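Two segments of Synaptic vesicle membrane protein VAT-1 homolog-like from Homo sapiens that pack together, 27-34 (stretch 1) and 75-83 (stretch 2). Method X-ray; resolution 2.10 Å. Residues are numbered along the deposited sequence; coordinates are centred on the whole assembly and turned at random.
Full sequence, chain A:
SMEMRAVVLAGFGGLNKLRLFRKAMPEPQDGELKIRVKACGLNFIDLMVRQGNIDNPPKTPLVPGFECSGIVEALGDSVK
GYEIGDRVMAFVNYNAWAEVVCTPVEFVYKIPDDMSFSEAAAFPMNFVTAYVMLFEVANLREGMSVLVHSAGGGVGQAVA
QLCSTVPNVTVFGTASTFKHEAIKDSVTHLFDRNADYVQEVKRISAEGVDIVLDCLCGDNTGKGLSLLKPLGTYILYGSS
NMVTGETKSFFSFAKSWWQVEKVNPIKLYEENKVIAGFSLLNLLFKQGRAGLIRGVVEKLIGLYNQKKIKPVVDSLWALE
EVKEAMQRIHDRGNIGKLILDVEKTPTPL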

ATOM      1  N   GLU A  27      -5.093 -15.760  37.852  1.00 74.64           N
ATOM      2  CA  GLU A  27      -4.483 -17.054  37.570  1.00 68.10           C
ATOM      3  C   GLU A  27      -4.727 -17.387  36.104  1.00 55.05           C
ATOM      4  O   GLU A  27      -5.727 -16.965  35.529  1.00 68.66           O
ATOM      5  CB  GLU A  27      -5.042 -18.166  38.493  1.00 76.43           C
ATOM      6  CG  GLU A  27      -4.585 -18.085  39.965  1.00 65.82           C
ATOM      7  CD  GLU A  27      -3.060 -18.216  40.143  1.00 84.62           C
ATOM      8  OE1 GLU A  27      -2.403 -18.936  39.363  1.00 75.28           O
ATOM      9  OE2 GLU A  27      -2.506 -17.596  41.075  1.00100.78           O
ATOM     10  N   PRO A  28      -3.802 -18.135  35.478  1.00 66.79           N
ATOM     11  CA  PRO A  28      -3.861 -18.379  34.040  1.00 71.90           C
ATOM     12  C   PRO A  28      -4.949 -19.373  33.637  1.00 76.34           C
ATOM     13  O   PRO A  28      -5.006 -20.472  34.165  1.00 97.03           O
ATOM     14  CB  PRO A  28      -2.462 -18.941  33.726  1.00 67.58           C
ATOM     15  CG  PRO A  28      -2.043 -19.589  34.971  1.00 66.42           C
ATOM     16  CD  PRO A  28      -2.573 -18.688  36.066  1.00 67.59           C
ATOM     17  N   GLN A  29      -5.796 -18.974  32.696  1.00 67.68           N
ATOM     18  CA  GLN A  29      -6.787 -19.859  32.125  1.00 78.13           C
ATOM     19  C   GLN A  29      -6.123 -20.749  31.078  1.00 82.15           C
ATOM     20  O   GLN A  29      -4.926 -20.610  30.815  1.00 78.29           O
ATOM     21  CB  GLN A  29      -7.902 -19.029  31.492  1.00 73.97           C
ATOM     22  CG  GLN A  29      -8.531 -18.040  32.451  1.00 92.19           C
ATOM     23  CD  GLN A  29     -10.011 -17.822  32.163  1.00122.76           C
ATOM     24  OE1 GLN A  29     -10.395 -16.828  31.537  1.00 95.49           O
ATOM     25  NE2 GLN A  29     -10.846 -18.767  32.594  1.00147.94           N
ATOM     26  N   ASP A  30      -6.890 -21.658  30.482  1.00 67.43           N
ATOM     27  CA  ASP A  30      -6.368 -22.499  29.401  1.00 75.00           C
ATOM     28  C   ASP A  30      -5.761 -21.619  28.292  1.00 88.11           C
ATOM     29  O   ASP A  30      -6.360 -20.621  27.860  1.00 77.02           O
ATOM     30  CB  ASP A  30      -7.450 -23.428  28.840  1.00 70.60           C
ATOM     31  N   GLY A  31      -4.550 -21.965  27.865  1.00 82.56           N
ATOM     32  CA  GLY A  31      -3.876 -21.217  26.801  1.00 88.48           C
ATOM     33  C   GLY A  31      -3.303 -19.857  27.195  1.00 74.21           C
ATOM     34  O   GLY A  31      -2.869 -19.110  26.321  1.00 66.93           O
ATOM     35  N   GLU A  32      -3.295 -19.530  28.494  1.00 63.15           N
ATOM     36  CA  GLU A  32      -2.715 -18.275  28.986  1.00 60.46           C
ATOM     37  C   GLU A  32      -1.447 -18.609  29.742  1.00 66.93           C
ATOM     38  O   GLU A  32      -1.216 -19.767  30.080  1.00 68.58           O
ATOM     39  CB  GLU A  32      -3.679 -17.544  29.922  1.00 55.97           C
ATOM     40  CG  GLU A  32      -4.962 -17.062  29.250  1.00 62.38           C
ATOM     41  CD  GLU A  32      -5.801 -16.183  30.174  1.00 80.65           C
ATOM     42  OE1 GLU A  32      -5.695 -16.329  31.420  1.00 79.66           O
ATOM     43  OE2 GLU A  32      -6.564 -15.340  29.652  1.00 75.62           O
ATOM     44  N   LEU A  33      -0.597 -17.617  29.974  1.00 62.84           N
ATOM     45  CA  LEU A  33       0.395 -17.760  31.023  1.00 66.82           C
ATOM     46  C   LEU A  33       0.364 -16.563  31.971  1.00 61.37           C
ATOM     47  O   LEU A  33      -0.270 -15.544  31.687  1.00 55.99           O
ATOM     48  CB  LEU A  33       1.792 -18.085  30.474  1.00 80.29           C
ATOM     49  CG  LEU A  33       2.376 -17.259  29.341  1.00 76.09           C
ATOM     50  CD1 LEU A  33       2.955 -16.008  29.957  1.00 75.17           C
ATOM     51  CD2 LEU A  33       3.432 -18.023  28.560  1.00 70.13           C
ATOM     52  N   LYS A  34       0.990 -16.760  33.127  1.00 60.70           N
ATOM     53  CA  LYS A  34       1.042 -15.794  34.196  1.00 61.17           C
ATOM     54  C   LYS A  34       2.440 -15.216  34.221  1.00 53.16           C
ATOM     55  O   LYS A  34       3.427 -15.971  34.244  1.00 57.27           O
ATOM     56  CB  LYS A  34       0.749 -16.501  35.520  1.00 56.74           C
ATOM     57  CG  LYS A  34       0.688 -15.599  36.745  1.00 60.71           C
ATOM     58  CD  LYS A  34       0.537 -16.469  38.017  1.00 56.73           C
ATOM     59  CE  LYS A  34       0.560 -15.675  39.321  1.00 65.85           C
ATOM     60  NZ  LYS A  34       0.294 -16.557  40.519  1.00 75.15           N
ATOM     61  N   LEU A  75       2.112 -21.595  34.201  1.00 72.75           N
ATOM     62  CA  LEU A  75       1.512 -21.967  32.908  1.00 73.90           C
ATOM     63  C   LEU A  75       0.051 -22.349  33.060  1.00 74.49           C
ATOM     64  O   LEU A  75      -0.336 -22.932  34.061  1.00 79.94           O
ATOM     65  CB  LEU A  75       2.259 -23.141  32.270  1.00 71.11           C
ATOM     66  CG  LEU A  75       3.758 -22.919  32.037  1.00 83.60           C
ATOM     67  CD1 LEU A  75       4.356 -24.020  31.160  1.00 75.47           C
ATOM     68  CD2 LEU A  75       4.006 -21.568  31.414  1.00 74.36           C
ATOM     69  N   GLY A  76      -0.759 -21.989  32.076  1.00 66.08           N
ATOM     70  CA  GLY A  76      -2.151 -22.420  32.009  1.00 79.86           C
ATOM     71  C   GLY A  76      -2.210 -23.769  31.326  1.00 91.16           C
ATOM     72  O   GLY A  76      -1.211 -24.239  30.776  1.00 94.13           O
ATOM     73  N   ASP A  77      -3.378 -24.394  31.376  1.00 86.08           N
ATOM     74  CA  ASP A  77      -3.553 -25.764  30.884  1.00 96.91           C
ATOM     75  C   ASP A  77      -3.024 -26.050  29.460  1.00 97.32           C
ATOM     76  O   ASP A  77      -2.095 -26.844  29.300  1.00 96.19           O
ATOM     77  CB  ASP A  77      -5.030 -26.185  31.040  1.00106.71           C
ATOM     78  CG  ASP A  77      -5.377 -26.666  32.472  1.00110.22           C
ATOM     79  OD1 ASP A  77      -4.460 -27.015  33.259  1.00 90.18           O
ATOM     80  OD2 ASP A  77      -6.582 -26.709  32.813  1.00126.29           O
ATOM     81  N   SER A  78      -3.558 -25.395  28.435  1.00 97.87           N
ATOM     82  CA  SER A  78      -3.251 -25.804  27.052  1.00104.84           C
ATOM     83  C   SER A  78      -1.784 -25.567  26.584  1.00 86.54           C
ATOM     84  O   SER A  78      -1.380 -26.079  25.549  1.00 82.67           O
ATOM     85  CB  SER A  78      -4.220 -25.126  26.076  1.00 94.11           C
ATOM     86  N   VAL A  79      -0.982 -24.852  27.377  1.00 79.84           N
ATOM     87  CA  VAL A  79       0.270 -24.216  26.897  1.00 79.20           C
ATOM     88  C   VAL A  79       1.563 -25.060  26.765  1.00 68.20           C
ATOM     89  O   VAL A  79       2.058 -25.631  27.745  1.00 58.91           O
ATOM     90  CB  VAL A  79       0.650 -23.034  27.836  1.00 89.96           C
ATOM     91  CG1 VAL A  79       1.833 -22.249  27.268  1.00 78.71           C
ATOM     92  CG2 VAL A  79      -0.546 -22.119  28.078  1.00 74.39           C
ATOM     93  N   LYS A  80       2.149 -25.040  25.570  1.00 65.83           N
ATOM     94  CA  LYS A  80       3.471 -25.627  25.329  1.00 76.50           C
ATOM     95  C   LYS A  80       4.450 -24.572  24.797  1.00 81.70           C
ATOM     96  O   LYS A  80       4.049 -23.520  24.278  1.00 65.38           O
ATOM     97  CB  LYS A  80       3.364 -26.806  24.355  1.00 86.15           C
ATOM     98  N   GLY A  81       5.741 -24.868  24.947  1.00 82.47           N
ATOM     99  CA  GLY A  81       6.819 -24.006  24.455  1.00 81.91           C
ATOM    100  C   GLY A  81       7.400 -23.035  25.476  1.00 85.88           C
ATOM    101  O   GLY A  81       8.345 -22.301  25.161  1.00 74.57           O
ATOM    102  N   TYR A  82       6.850 -23.028  26.693  1.00 75.00           N
ATOM    103  CA  TYR A  82       7.359 -22.174  27.764  1.00 69.78           C
ATOM    104  C   TYR A  82       7.593 -22.963  29.015  1.00 73.35           C
ATOM    105  O   TYR A  82       6.959 -23.988  29.244  1.00 72.61           O
ATOM    106  CB  TYR A  82       6.389 -21.040  28.079  1.00 72.36           C
ATOM    107  CG  TYR A  82       6.206 -20.085  26.935  1.00 59.55           C
ATOM    108  CD1 TYR A  82       5.262 -20.348  25.941  1.00 75.64           C
ATOM    109  CD2 TYR A  82       6.982 -18.927  26.826  1.00 60.84           C
ATOM    110  CE1 TYR A  82       5.091 -19.482  24.865  1.00 75.24           C
ATOM    111  CE2 TYR A  82       6.823 -18.042  25.728  1.00 54.47           C
ATOM    112  CZ  TYR A  82       5.867 -18.328  24.769  1.00 62.46           C
ATOM    113  OH  TYR A  82       5.676 -17.505  23.699  1.00 59.16           O
ATOM    114  N   GLU A  83       8.511 -22.458  29.828  1.00 86.27           N
ATOM    115  CA  GLU A  83       8.804 -23.023  31.130  1.00 75.79           C
ATOM    116  C   GLU A  83       8.814 -21.883  32.095  1.00 65.40           C
ATOM    117  O   GLU A  83       9.086 -20.749  31.719  1.00 63.94           O
ATOM    118  CB  GLU A  83      10.183 -23.646  31.147  1.00 84.80           C
ATOM    119  CG  GLU A  83      10.613 -24.241  29.863  1.00104.34           C
ATOM    120  CD  GLU A  83      11.693 -25.238  30.163  1.00 92.64           C
ATOM    121  OE1 GLU A  83      11.322 -26.374  30.479  1.00100.07           O
ATOM    122  OE2 GLU A  83      12.882 -24.867  30.195  1.00103.10           O
TER

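How do the two backbones come together? Leu 33 and Leu 75 form an antiparallel bridge, a non-hydrogen-bonded pair whose CA atoms lie 4.7 Å apart. A single hydrogen bond joins the stretches, from Gly 76 N to Glu 32 O at 3.0 Å, with a bent N-H...O angle of 136°. Beyond it two turns meet: a type II turn from Gln 29 to Glu 32 and a type I turn from Gly 76 to Val 79. The first is closed by Glu 32 N to Gln 29 O at 3.0 Å, the second by a weak bond from Val 79 N to Gly 76 O at 3.5 Å.

What does Leu 33 do with the largest covered area of any residue here? Its side chain lies on the same face of the sheet as that of Leu 75, and Leu 33 CB sits 4.2 Å from Leu 75 CD2. Its end reaches on to Tyr 82, where Leu 33 CD2 lies over one face of the ring, 4.0 Å from the ring centroid and 16° off the normal. This CH-pi contact sets a weakly polarised methyl against the ring's electron cloud.

Why does Gly 76 fit so closely? A CB there would point toward the other stretch and clash with Gln 29 O and Glu 32 O. Without one, Gly 76 CA approaches Gln 29 O to 3.5 Å in a CA-H...O contact, while Pro 28 CB packs 3.9 Å from Gly 76 N.

What fills the space beside the turns? Val 79 points toward stretch 1, bringing its CG2 to 3.2 Å from Glu 32 O and 3.7 Å from Gly 31 C. Gly 31, at a positive phi that favours glycine, also brings its N within 3.6 Å of Ser 78 N.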